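Side-chain contacts in bacteriocin (Pseudomonas syringae pv. tomato, PDB 4FZL), which degrades the peptidoglycan precursor lipid II, probably as a phosphatase of the colicin M family, and binds a calcium ion: residues Q27-R32 with I37-A42; M95-A100 with R205-E210; D15-P20 with K44-A49; T8-Q13 with T61-I66. All blocks are in the same frame, centred on the assembly; numbering follows the deposited sequence.

Contact 1: Q27-R32 with I37-A42; sequences QDQARR and IQSKVA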
loop_
_atom_site.group_PDB
_atom_site.type_symbol
_atom_site.label_atom_id
_atom_site.label_comp_id
_atom_site.label_asym_id
_atom_site.label_seq_id
_atom_site.Cartn_x
_atom_site.Cartn_y
_atom_site.Cartn_z
ATOM N N GLN A 27 4.976 4.905 17.050
ATOM C CA GLN A 27 5.027 3.973 18.133
ATOM C C GLN A 27 5.173 4.713 19.472
ATOM O O GLN A 27 4.601 4.380 20.447
ATOM C CB GLN A 27 6.232 3.014 17.952
ATOM C CG GLN A 27 6.023 2.008 16.853
ATOM C CD GLN A 27 7.253 1.193 16.487
ATOM O OE1 GLN A 27 7.141 0.004 15.998
ATOM N NE2 GLN A 27 8.342 1.781 16.584
ATOM N N ASP A 28 6.005 5.727 19.514
ATOM C CA ASP A 28 6.230 6.458 20.769
ATOM C C ASP A 28 4.924 7.210 21.161
ATOM O O ASP A 28 4.575 7.264 22.313
ATOM C CB ASP A 28 7.347 7.482 20.624
ATOM C CG ASP A 28 8.769 6.877 20.580
ATOM O OD1 ASP A 28 8.991 5.720 20.955
ATOM O OD2 ASP A 28 9.722 7.600 20.211
ATOM N N GLN A 29 4.225 7.795 20.170
ATOM C CA GLN A 29 3.034 8.525 20.452
ATOM C C GLN A 29 1.986 7.537 21.002
ATOM O O GLN A 29 1.268 7.823 21.939
ATOM C CB GLN A 29 2.518 9.263 19.202
ATOM C CG GLN A 29 1.090 9.759 19.344
ATOM C CD GLN A 29 1.088 10.936 20.292
ATOM O OE1 GLN A 29 1.488 12.044 19.904
ATOM N NE2 GLN A 29 0.590 10.722 21.524
ATOM N N ALA A 30 1.847 6.403 20.345
ATOM C CA ALA A 30 0.840 5.430 20.749
ATOM C C ALA A 30 1.107 4.957 22.178
ATOM O O ALA A 30 0.197 4.809 22.968
ATOM C CB ALA A 30 0.729 4.252 19.761
ATOM N N ARG A 31 2.373 4.729 22.500
ATOM C CA ARG A 31 2.755 4.315 23.833
ATOM C C ARG A 31 2.373 5.389 24.851
ATOM O O ARG A 31 1.859 5.094 25.937
ATOM C CB ARG A 31 4.257 4.026 23.916
ATOM C CG ARG A 31 4.706 3.597 25.312
ATOM C CD ARG A 31 6.219 3.437 25.337
ATOM N NE ARG A 31 6.686 2.326 24.478
ATOM C CZ ARG A 31 6.747 1.028 24.810
ATOM N NH1 ARG A 31 6.334 0.584 25.995
ATOM N NH2 ARG A 31 7.194 0.147 23.913
ATOM N N ARG A 32 2.626 6.645 24.480
ATOM C CA ARG A 32 2.413 7.778 25.407
ATOM C C ARG A 32 0.925 7.961 25.814
ATOM O O ARG A 32 0.617 8.211 26.981
ATOM C CB ARG A 32 3.072 9.061 24.845
ATOM C CG ARG A 32 2.731 10.353 25.523
ATOM C CD ARG A 32 3.825 11.379 25.209
ATOM N NE ARG A 32 3.973 11.527 23.779
ATOM C CZ ARG A 32 4.965 11.079 23.004
ATOM N NH1 ARG A 32 6.015 10.406 23.489
ATOM N NH2 ARG A 32 4.888 11.328 21.695
ATOM N N ILE A 37 -6.450 9.757 21.716
ATOM C CA ILE A 37 -6.902 10.770 20.721
ATOM C C ILE A 37 -5.789 11.218 19.786
ATOM O O ILE A 37 -5.997 11.189 18.575
ATOM C CB ILE A 37 -7.574 12.006 21.384
ATOM C CG1 ILE A 37 -8.860 11.548 22.073
ATOM C CG2 ILE A 37 -7.792 13.149 20.389
ATOM C CD1 ILE A 37 -9.435 12.620 23.025
ATOM N N GLN A 38 -4.653 11.671 20.330
ATOM C CA GLN A 38 -3.615 12.131 19.468
ATOM C C GLN A 38 -3.140 11.062 18.481
ATOM O O GLN A 38 -2.913 11.357 17.307
ATOM C CB GLN A 38 -2.442 12.660 20.247
ATOM C CG GLN A 38 -2.760 13.931 20.936
ATOM C CD GLN A 38 -2.189 15.174 20.243
ATOM O OE1 GLN A 38 -2.045 15.270 18.992
ATOM N NE2 GLN A 38 -1.834 16.123 21.073
ATOM N N SER A 39 -2.999 9.836 18.957
ATOM C CA SER A 39 -2.641 8.723 18.095
ATOM C C SER A 39 -3.648 8.431 16.982
ATOM O O SER A 39 -3.280 8.189 15.790
ATOM C CB SER A 39 -2.412 7.430 18.901
ATOM O OG SER A 39 -1.358 7.515 19.770
ATOM N N LYS A 40 -4.927 8.487 17.336
ATOM C CA LYS A 40 -6.008 8.166 16.373
ATOM C C LYS A 40 -6.092 9.272 15.366
ATOM O O LYS A 40 -6.243 9.032 14.162
ATOM C CB LYS A 40 -7.318 7.926 17.093
ATOM C CG LYS A 40 -7.361 6.596 17.873
ATOM C CD LYS A 40 -8.690 6.466 18.582
ATOM C CE LYS A 40 -8.697 5.417 19.678
ATOM N NZ LYS A 40 -9.864 5.539 20.598
ATOM N N VAL A 41 -5.964 10.494 15.861
ATOM C CA VAL A 41 -6.031 11.649 14.926
ATOM C C VAL A 41 -4.769 11.650 13.966
ATOM O O VAL A 41 -4.916 11.879 12.748
ATOM C CB VAL A 41 -6.141 13.014 15.647
ATOM C CG1 VAL A 41 -5.994 14.210 14.667
ATOM C CG2 VAL A 41 -7.476 13.068 16.376
ATOM N N ALA A 42 -3.575 11.343 14.498
ATOM C CA ALA A 42 -2.397 11.153 13.654
ATOM C C ALA A 42 -2.649 10.084 12.582
ATOM O O ALA A 42 -2.423 10.305 11.397
ATOM C CB ALA A 42 -1.101 10.896 14.477
#

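Contact 2: M95-A100 with R205-E210; sequences MTPFHA and RGWLGE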
loop_
_atom_site.group_PDB
_atom_site.type_symbol
_atom_site.label_atom_id
_atom_site.label_comp_id
_atom_site.label_asym_id
_atom_site.label_seq_id
_atom_site.Cartn_x
_atom_site.Cartn_y
_atom_site.Cartn_z
ATOM N N MET A 95 3.275 6.766 3.604
ATOM C CA MET A 95 2.177 6.541 4.541
ATOM C C MET A 95 1.204 5.485 4.097
ATOM O O MET A 95 0.165 5.243 4.764
ATOM C CB MET A 95 1.475 7.844 4.914
ATOM C CG MET A 95 2.377 8.661 5.912
ATOM S SD MET A 95 1.714 10.288 6.187
ATOM C CE MET A 95 2.951 11.028 7.224
ATOM N N THR A 96 1.471 4.829 3.000
ATOM C CA THR A 96 0.562 3.797 2.488
ATOM C C THR A 96 0.270 2.666 3.509
ATOM O O THR A 96 -0.900 2.315 3.729
ATOM C CB THR A 96 1.023 3.279 1.135
ATOM O OG1 THR A 96 0.622 4.198 0.142
ATOM C CG2 THR A 96 0.357 1.886 0.786
ATOM N N PRO A 97 1.307 2.121 4.184
ATOM C CA PRO A 97 0.932 1.023 5.121
ATOM C C PRO A 97 0.059 1.562 6.274
ATOM O O PRO A 97 -0.730 0.845 6.843
ATOM C CB PRO A 97 2.265 0.489 5.648
ATOM C CG PRO A 97 3.304 1.250 4.942
ATOM C CD PRO A 97 2.745 2.185 3.930
ATOM N N PHE A 98 0.264 2.835 6.656
ATOM C CA PHE A 98 -0.581 3.431 7.690
ATOM C C PHE A 98 -1.998 3.636 7.203
ATOM O O PHE A 98 -2.979 3.558 7.952
ATOM C CB PHE A 98 -0.011 4.750 8.168
ATOM C CG PHE A 98 1.279 4.590 8.922
ATOM C CD1 PHE A 98 1.292 4.228 10.248
ATOM C CD2 PHE A 98 2.490 4.774 8.272
ATOM C CE1 PHE A 98 2.527 4.092 10.937
ATOM C CE2 PHE A 98 3.713 4.626 8.946
ATOM C CZ PHE A 98 3.718 4.251 10.281
ATOM N N HIS A 99 -2.119 3.986 5.936
ATOM C CA HIS A 99 -3.452 4.153 5.336
ATOM C C HIS A 99 -4.188 2.807 5.356
ATOM O O HIS A 99 -5.355 2.749 5.726
ATOM C CB HIS A 99 -3.275 4.752 3.872
ATOM C CG HIS A 99 -4.554 5.133 3.210
ATOM N ND1 HIS A 99 -4.578 5.780 2.025
ATOM C CD2 HIS A 99 -5.864 5.066 3.640
ATOM C CE1 HIS A 99 -5.833 6.072 1.671
ATOM N NE2 HIS A 99 -6.638 5.662 2.655
ATOM N N ALA A 100 -3.513 1.734 4.978
ATOM C CA ALA A 100 -4.099 0.399 5.013
ATOM C C ALA A 100 -4.446 0.025 6.455
ATOM O O ALA A 100 -5.473 -0.694 6.709
ATOM C CB ALA A 100 -3.188 -0.617 4.338
ATOM N N ARG A 205 2.250 -7.715 13.596
ATOM C CA ARG A 205 3.129 -7.582 14.773
ATOM C C ARG A 205 4.554 -7.278 14.444
ATOM O O ARG A 205 5.224 -6.528 15.182
ATOM C CB ARG A 205 3.088 -8.893 15.560
ATOM C CG ARG A 205 4.165 -9.150 16.595
ATOM C CD ARG A 205 4.104 -8.112 17.690
ATOM N NE ARG A 205 5.122 -8.367 18.682
ATOM C CZ ARG A 205 6.395 -8.065 18.532
ATOM N NH1 ARG A 205 6.800 -7.427 17.437
ATOM N NH2 ARG A 205 7.252 -8.429 19.496
ATOM N N GLY A 206 5.079 -7.903 13.390
ATOM C CA GLY A 206 6.465 -7.575 13.116
ATOM C C GLY A 206 6.746 -6.124 12.845
ATOM O O GLY A 206 7.785 -5.590 13.243
ATOM N N TRP A 207 5.851 -5.522 12.081
ATOM C CA TRP A 207 5.991 -4.145 11.704
ATOM C C TRP A 207 5.654 -3.256 12.873
ATOM O O TRP A 207 6.403 -2.308 13.207
ATOM C CB TRP A 207 5.099 -3.889 10.478
ATOM C CG TRP A 207 4.894 -2.496 10.137
ATOM C CD1 TRP A 207 5.864 -1.520 9.945
ATOM C CD2 TRP A 207 3.609 -1.817 9.883
ATOM N NE1 TRP A 207 5.291 -0.328 9.614
ATOM C CE2 TRP A 207 3.945 -0.433 9.548
ATOM C CE3 TRP A 207 2.289 -2.202 9.870
ATOM C CZ2 TRP A 207 2.966 0.534 9.260
ATOM C CZ3 TRP A 207 1.319 -1.259 9.528
ATOM C CH2 TRP A 207 1.646 0.097 9.277
ATOM N N LEU A 208 4.481 -3.520 13.464
ATOM C CA LEU A 208 3.970 -2.582 14.504
ATOM C C LEU A 208 4.727 -2.632 15.843
ATOM O O LEU A 208 4.887 -1.591 16.540
ATOM C CB LEU A 208 2.497 -2.798 14.789
ATOM C CG LEU A 208 1.622 -2.554 13.567
ATOM C CD1 LEU A 208 0.193 -2.901 13.910
ATOM C CD2 LEU A 208 1.790 -1.108 13.153
ATOM N N GLY A 209 5.297 -3.774 16.157
ATOM C CA GLY A 209 6.045 -3.916 17.388
ATOM C C GLY A 209 5.140 -4.385 18.527
ATOM O O GLY A 209 3.905 -4.412 18.420
ATOM N N GLU A 210 5.764 -4.734 19.659
ATOM C CA GLU A 210 5.038 -5.364 20.757
ATOM C C GLU A 210 3.964 -4.505 21.395
ATOM O O GLU A 210 2.804 -4.882 21.520
ATOM C CB GLU A 210 6.038 -5.881 21.832
ATOM C CG GLU A 210 5.399 -6.403 23.094
ATOM C CD GLU A 210 5.071 -5.296 24.109
ATOM O OE1 GLU A 210 5.880 -4.326 24.274
ATOM O OE2 GLU A 210 4.008 -5.411 24.774
#

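Contact 3: D15-P20 with K44-A49; sequences DLYCSP and KTFAAA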
loop_
_atom_site.group_PDB
_atom_site.type_symbol
_atom_site.label_atom_id
_atom_site.label_comp_id
_atom_site.label_asym_id
_atom_site.label_seq_id
_atom_site.Cartn_x
_atom_site.Cartn_y
_atom_site.Cartn_z
ATOM N N ASP A 15 7.960 16.986 10.728
ATOM C CA ASP A 15 9.319 16.658 10.261
ATOM C C ASP A 15 9.610 15.170 10.522
ATOM O O ASP A 15 10.288 14.470 9.732
ATOM C CB ASP A 15 10.329 17.566 10.951
ATOM C CG ASP A 15 10.482 18.964 10.305
ATOM O OD1 ASP A 15 9.931 19.237 9.194
ATOM O OD2 ASP A 15 11.106 19.810 10.973
ATOM N N LEU A 16 9.131 14.665 11.647
ATOM C CA LEU A 16 9.344 13.261 11.997
ATOM C C LEU A 16 8.386 12.331 11.260
ATOM O O LEU A 16 8.832 11.279 10.777
ATOM C CB LEU A 16 9.142 13.076 13.517
ATOM C CG LEU A 16 10.281 13.604 14.416
ATOM C CD1 LEU A 16 9.882 13.564 15.885
ATOM C CD2 LEU A 16 11.643 12.862 14.145
ATOM N N TYR A 17 7.054 12.607 11.187
ATOM C CA TYR A 17 6.148 11.663 10.579
ATOM C C TYR A 17 6.329 11.626 9.079
ATOM O O TYR A 17 6.190 10.597 8.494
ATOM C CB TYR A 17 4.717 12.073 10.896
ATOM C CG TYR A 17 4.237 11.824 12.283
ATOM C CD1 TYR A 17 4.608 10.667 12.946
ATOM C CD2 TYR A 17 3.303 12.635 12.885
ATOM C CE1 TYR A 17 4.070 10.318 14.168
ATOM C CE2 TYR A 17 2.749 12.264 14.114
ATOM C CZ TYR A 17 3.125 11.094 14.729
ATOM O OH TYR A 17 2.573 10.725 15.950
ATOM N N CYS A 18 6.647 12.731 8.434
ATOM C CA CYS A 18 6.861 12.759 6.978
ATOM C C CYS A 18 8.355 12.520 6.685
ATOM O O CYS A 18 9.071 13.357 6.108
ATOM C CB CYS A 18 6.400 14.090 6.347
ATOM S SG CYS A 18 4.593 14.229 6.498
ATOM N N SER A 19 8.862 11.435 7.226
ATOM C CA SER A 19 10.236 11.040 7.088
ATOM C C SER A 19 10.334 9.515 7.342
ATOM O O SER A 19 9.360 8.883 7.718
ATOM C CB SER A 19 11.131 11.802 8.072
ATOM O OG SER A 19 11.076 11.192 9.355
ATOM N N PRO A 20 11.543 8.946 7.199
ATOM C CA PRO A 20 11.789 7.538 7.597
ATOM C C PRO A 20 11.592 7.291 9.083
ATOM O O PRO A 20 11.528 6.147 9.491
ATOM C CB PRO A 20 13.260 7.364 7.266
ATOM C CG PRO A 20 13.415 8.235 6.049
ATOM C CD PRO A 20 12.713 9.479 6.482
ATOM N N LYS A 44 -5.440 8.843 11.314
ATOM C CA LYS A 44 -6.352 9.330 10.325
ATOM C C LYS A 44 -5.804 10.413 9.378
ATOM O O LYS A 44 -6.144 10.465 8.199
ATOM C CB LYS A 44 -7.696 9.724 10.981
ATOM C CG LYS A 44 -8.555 8.578 11.485
ATOM C CD LYS A 44 -9.965 8.925 11.977
ATOM C CE LYS A 44 -9.929 9.445 13.352
ATOM N NZ LYS A 44 -11.351 9.756 13.776
ATOM N N THR A 45 -4.920 11.244 9.921
ATOM C CA THR A 45 -4.255 12.253 9.117
ATOM C C THR A 45 -3.319 11.549 8.114
ATOM O O THR A 45 -3.219 12.000 6.960
ATOM C CB THR A 45 -3.502 13.271 10.001
ATOM O OG1 THR A 45 -4.447 13.888 10.874
ATOM C CG2 THR A 45 -2.647 14.336 9.166
ATOM N N PHE A 46 -2.572 10.514 8.594
ATOM C CA PHE A 46 -1.720 9.785 7.659
ATOM C C PHE A 46 -2.569 9.237 6.492
ATOM O O PHE A 46 -2.114 9.243 5.328
ATOM C CB PHE A 46 -0.980 8.616 8.307
ATOM C CG PHE A 46 -0.097 8.937 9.475
ATOM C CD1 PHE A 46 0.441 10.203 9.706
ATOM C CD2 PHE A 46 0.184 7.949 10.376
ATOM C CE1 PHE A 46 1.180 10.446 10.813
ATOM C CE2 PHE A 46 1.012 8.172 11.474
ATOM C CZ PHE A 46 1.497 9.451 11.687
ATOM N N ALA A 47 -3.727 8.645 6.841
ATOM C CA ALA A 47 -4.506 8.099 5.760
ATOM C C ALA A 47 -5.004 9.160 4.791
ATOM O O ALA A 47 -5.050 8.947 3.583
ATOM C CB ALA A 47 -5.677 7.416 6.386
ATOM N N ALA A 48 -5.427 10.302 5.353
ATOM C CA ALA A 48 -5.853 11.406 4.502
ATOM C C ALA A 48 -4.708 11.943 3.606
ATOM O O ALA A 48 -4.953 12.341 2.433
ATOM C CB ALA A 48 -6.457 12.522 5.363
ATOM N N ALA A 49 -3.511 12.047 4.208
ATOM C CA ALA A 49 -2.402 12.601 3.479
ATOM C C ALA A 49 -2.006 11.619 2.339
ATOM O O ALA A 49 -1.684 12.006 1.224
ATOM C CB ALA A 49 -1.235 12.845 4.448
#

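Contact 4: T8-Q13 with T61-I66; sequences TVLLLQ and TAYNEI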
loop_
_atom_site.group_PDB
_atom_site.type_symbol
_atom_site.label_atom_id
_atom_site.label_comp_id
_atom_site.label_asym_id
_atom_site.label_seq_id
_atom_site.Cartn_x
_atom_site.Cartn_y
_atom_site.Cartn_z
ATOM N N THR A 8 -1.713 21.530 16.835
ATOM C CA THR A 8 -0.398 21.998 17.180
ATOM C C THR A 8 0.675 20.905 17.215
ATOM O O THR A 8 1.762 21.046 16.599
ATOM C CB THR A 8 -0.452 22.803 18.484
ATOM O OG1 THR A 8 -1.328 23.916 18.306
ATOM C CG2 THR A 8 0.952 23.323 18.893
ATOM N N VAL A 9 0.338 19.804 17.861
ATOM C CA VAL A 9 1.208 18.644 17.957
ATOM C C VAL A 9 1.395 18.015 16.561
ATOM O O VAL A 9 2.522 17.716 16.145
ATOM C CB VAL A 9 0.677 17.627 18.975
ATOM C CG1 VAL A 9 1.280 16.159 18.788
ATOM C CG2 VAL A 9 0.871 18.224 20.392
ATOM N N LEU A 10 0.324 17.905 15.796
ATOM C CA LEU A 10 0.512 17.369 14.442
ATOM C C LEU A 10 1.574 18.192 13.679
ATOM O O LEU A 10 2.405 17.598 12.997
ATOM C CB LEU A 10 -0.786 17.290 13.627
ATOM C CG LEU A 10 -1.861 16.358 14.086
ATOM C CD1 LEU A 10 -3.233 16.534 13.314
ATOM C CD2 LEU A 10 -1.390 14.859 13.914
ATOM N N LEU A 11 1.427 19.513 13.669
ATOM C CA LEU A 11 2.344 20.341 12.897
ATOM C C LEU A 11 3.742 20.220 13.445
ATOM O O LEU A 11 4.635 20.074 12.666
ATOM C CB LEU A 11 1.918 21.800 12.878
ATOM C CG LEU A 11 0.665 21.974 11.988
ATOM C CD1 LEU A 11 0.150 23.427 12.071
ATOM C CD2 LEU A 11 1.063 21.717 10.514
ATOM N N LEU A 12 3.904 20.214 14.772
ATOM C CA LEU A 12 5.230 19.998 15.397
ATOM C C LEU A 12 5.884 18.656 14.996
ATOM O O LEU A 12 7.121 18.601 14.815
ATOM C CB LEU A 12 5.164 20.044 16.930
ATOM C CG LEU A 12 5.126 21.438 17.559
ATOM C CD1 LEU A 12 4.821 21.363 19.058
ATOM C CD2 LEU A 12 6.406 22.236 17.373
ATOM N N GLN A 13 5.057 17.618 14.824
ATOM C CA GLN A 13 5.541 16.287 14.511
ATOM C C GLN A 13 5.686 16.046 12.990
ATOM O O GLN A 13 6.088 14.975 12.563
ATOM C CB GLN A 13 4.570 15.307 15.017
ATOM C CG GLN A 13 4.297 15.242 16.516
ATOM C CD GLN A 13 5.113 14.193 17.211
ATOM O OE1 GLN A 13 4.578 13.114 17.614
ATOM N NE2 GLN A 13 6.406 14.432 17.279
ATOM N N THR A 61 3.106 18.617 2.197
ATOM C CA THR A 61 2.165 19.703 2.001
ATOM C C THR A 61 0.805 19.259 2.396
ATOM O O THR A 61 0.093 19.942 3.150
ATOM C CB THR A 61 2.148 20.233 0.569
ATOM O OG1 THR A 61 3.496 20.661 0.256
ATOM C CG2 THR A 61 1.189 21.441 0.394
ATOM N N ALA A 62 0.416 18.061 1.948
ATOM C CA ALA A 62 -0.946 17.441 2.186
ATOM C C ALA A 62 -1.111 17.278 3.736
ATOM O O ALA A 62 -2.096 17.740 4.342
ATOM C CB ALA A 62 -1.112 16.100 1.497
ATOM N N TYR A 63 -0.108 16.648 4.353
ATOM C CA TYR A 63 -0.091 16.450 5.786
ATOM C C TYR A 63 -0.290 17.779 6.539
ATOM O O TYR A 63 -1.165 17.897 7.424
ATOM C CB TYR A 63 1.224 15.789 6.208
ATOM C CG TYR A 63 1.361 15.661 7.730
ATOM C CD1 TYR A 63 0.924 14.510 8.344
ATOM C CD2 TYR A 63 1.898 16.694 8.469
ATOM C CE1 TYR A 63 1.054 14.327 9.734
ATOM C CE2 TYR A 63 1.981 16.561 9.815
ATOM C CZ TYR A 63 1.561 15.419 10.488
ATOM O OH TYR A 63 1.693 15.296 11.899
ATOM N N ASN A 64 0.554 18.753 6.160
ATOM C CA ASN A 64 0.490 20.066 6.810
ATOM C C ASN A 64 -0.913 20.723 6.601
ATOM O O ASN A 64 -1.512 21.299 7.573
ATOM C CB ASN A 64 1.549 21.033 6.303
ATOM C CG ASN A 64 2.963 20.685 6.737
ATOM O OD1 ASN A 64 3.192 19.998 7.709
ATOM N ND2 ASN A 64 3.945 21.199 5.978
ATOM N N GLU A 65 -1.442 20.625 5.370
ATOM C CA GLU A 65 -2.752 21.208 5.107
ATOM C C GLU A 65 -3.885 20.544 5.859
ATOM O O GLU A 65 -4.818 21.256 6.290
ATOM C CB GLU A 65 -3.054 21.262 3.617
ATOM C CG GLU A 65 -2.152 22.298 2.939
ATOM C CD GLU A 65 -2.458 23.762 3.430
ATOM O OE1 GLU A 65 -3.627 24.197 3.418
ATOM O OE2 GLU A 65 -1.538 24.492 3.825
ATOM N N ILE A 66 -3.849 19.211 5.998
ATOM C CA ILE A 66 -4.858 18.512 6.796
ATOM C C ILE A 66 -4.717 18.921 8.282
ATOM O O ILE A 66 -5.708 19.219 8.971
ATOM C CB ILE A 66 -4.606 17.019 6.644
ATOM C CG1 ILE A 66 -4.977 16.578 5.241
ATOM C CG2 ILE A 66 -5.483 16.260 7.606
ATOM C CD1 ILE A 66 -4.284 15.290 4.811
HETATM O O HOH W 1 4.617 20.539 9.971
#

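Contact 1: Q27-R32 with I37-A42
A helical hairpin, helix 22-33 turning back into helix 37-54, brings Gln29 and Ala30 against Gln38 and Ser39. The two axes pass 8.6 Å apart at 145°, roughly antiparallel, and Ala30 faces Ser39 with their CA atoms 5.5 Å apart. The small side chains of Ala30 and Ser39 are consistent with this approach. Ser39 OG lies against carbon on both neighbours, 3.2 Å from Ala30 CA and 3.3 Å from Gln29 CG, in packing contacts and not hydrogen bonds. Its chi1 of -64° puts OG beside its own backbone N, and its hydrogen bond runs to Asp33 OD1, in the last turn of helix 22-33, so the serine is tied to the end of the helix it packs on.

Next to it, Gln29 has CG trans to N (chi1 165°) and the chain then folds at chi2, which lays its amide against Gln38. Gln29 NE2 approaches Gln38 CB at 3.8 Å, a van der Waals contact of an amide with an aliphatic carbon. The Gln38 chain then leads off to Val6 and Val9 of helix 5-12. The two amide planes differ by only 17° but do not pair. Tyr17 and Gln13 also touch Gln29, and Leu212 of helix 210-216 touches Ala30. The whole is an antiparallel alpha-alpha hairpin with a short connection, its bend tied here by Ser39 and Asp33.

Contact 2: M95-A100 with R205-E210
Pro97 and Phe98, in the first turn of helix 96-106, receive the indole of Trp207 in a T-shaped aromatic contact that reaches over from the short helix 205-208. The backbones stay well apart, with 9.8 Å between Pro97 CA and Trp207 CA, so the indole does the bridging. Its chi1 of 167° holds CG opposite the backbone N and sends the ring system out toward the other helix.

The aromatic part is an edge-to-face pair. The six-membered ring of Trp207 turns its edge to the face of Phe98, the planes meeting at 62° with the centroids 5.3 Å apart. Trp207 CZ2 is the atom that stands over the middle of the phenyl ring, 3.9 Å above its plane. In such a pair the slightly positive C-H edge meets the electron-rich ring face. Phe98 also makes an edge-to-face contact with Phe46, which carries the aromatic packing on to helix 37-54.

The apolar part belongs to Pro97, whose CB meets both Trp207 CZ2 and Trp207 CH2 at 3.7 Å; CZ2 is also the atom that faces Phe98. Thr164 and Leu163 of helix 159-165 touch Pro97 and Trp207 respectively. The contact is on the calcium side of the helical region but remote from the ion, which is about 13 Å from the side chain of Pro97.

The backbone adds one more approach: Trp207 CH2 comes within 3.5 Å of Pro97 O, a carbonyl oxygen in the opening turn of helix 96-106.

Contact 3: D15-P20 with K44-A49
Tyr17, the last residue of the short helix 14-17, faces the middle of helix 37-54 across 8.6 Å between Tyr17 CA and Phe46 CA, a gap filled by their two rings. Phe46 meets Tyr17 in a T-shaped stack, its edge directed at the tyrosine face with the planes 77° apart and the centroids separated by 4.8 Å. Phe46 CZ does most of the work: it sits above the centre of the tyrosine ring, 3.6 Å from Tyr17 CD1. The neighbouring Phe46 CE1 drops in beside it, 3.7 Å from Tyr17 CG. A chi1 of -58° places the phenylalanine CG beside its own backbone N and brings the end of the ring closer to Tyr17 than its root.

After Tyr17 the chain leaves the helix through an inverse gamma turn centred on Cys18. Ser19 OG then donates to Leu16 O at 2.7 Å, approaching from above the carbonyl plane, and also bonds Asn21 N, just ahead of helix 22-33. The serine therefore braces the short link between the two helices. Across the contact itself the chemistry is aromatic, which implies that it rests on van der Waals packing and a weak C-H edge-to-face attraction.

Contact 4: T8-Q13 with T61-I66
Tyr63 of helix 59-70 reaches with its hydroxyl to the last turn of helix 5-12, and this is the tight half of the contact. Tyr63 OH donates to Leu10 O at 2.6 Å, a short bond. The donor is tilted 26° from the carbonyl plane, with an angle of 118° at the oxygen, while Leu10 O itself lies in the plane of the tyrosine ring, at its edge. With chi1 at 175°, the phenol swings away from its backbone N and spans the space between the helices. Leu10 packs round the same hydroxyl, its CB 3.6 Å and its CD2 3.7 Å from Tyr63 OH. Thr45 and Cys18 touch the tyrosine on its way in, and Leu10 continues onto Ala67 and Ile70 of helix 59-70.

The other half, around Leu11 and Asn64, is looser and more exposed. Here the CA atoms of Leu11 and Asn64 come within 6.4 Å, but the side chains touch lightly, Leu11 CD2 lying 3.9 Å from Asn64 OD1. A water completes the link: it donates to Leu11 O at 2.7 Å and to Asn64 OD1 at the same distance. Asn64 OD1 also accepts from Arg60 NE, one turn earlier, which helps to hold the amide toward the water.

One direct and one water-mediated bond thus reach successive carbonyls, those of Leu10 and Leu11. This is helix-helix packing within an all-helical region of the fold, in which a tyrosine hydroxyl and a water bind the last turn of helix 5-12.

How the contacts relate
Contacts 1, 3 and 4 nest along the chain: 27-32/37-42 lies inside the loop closed by 15-20/44-49, itself inside that closed by 8-13/61-66. Contact 2 follows them in sequence, its second segment returning after the long strands. Centres of contacts 3 and 4 are about 8 Å apart, those of 1 and 3 about 12 Å, and those of 2 and 4 about 20 Å. Helix 37-54 serves both contact 1 and contact 3, and Tyr17 of contact 3 touches Tyr63. Met95 joins contact 2 to Tyr17, Cys18 and Phe46. Contacts 1, 3 and 4 pack the N-terminal helices together, and contact 2 adds helix 205-208 on the side nearer the calcium site.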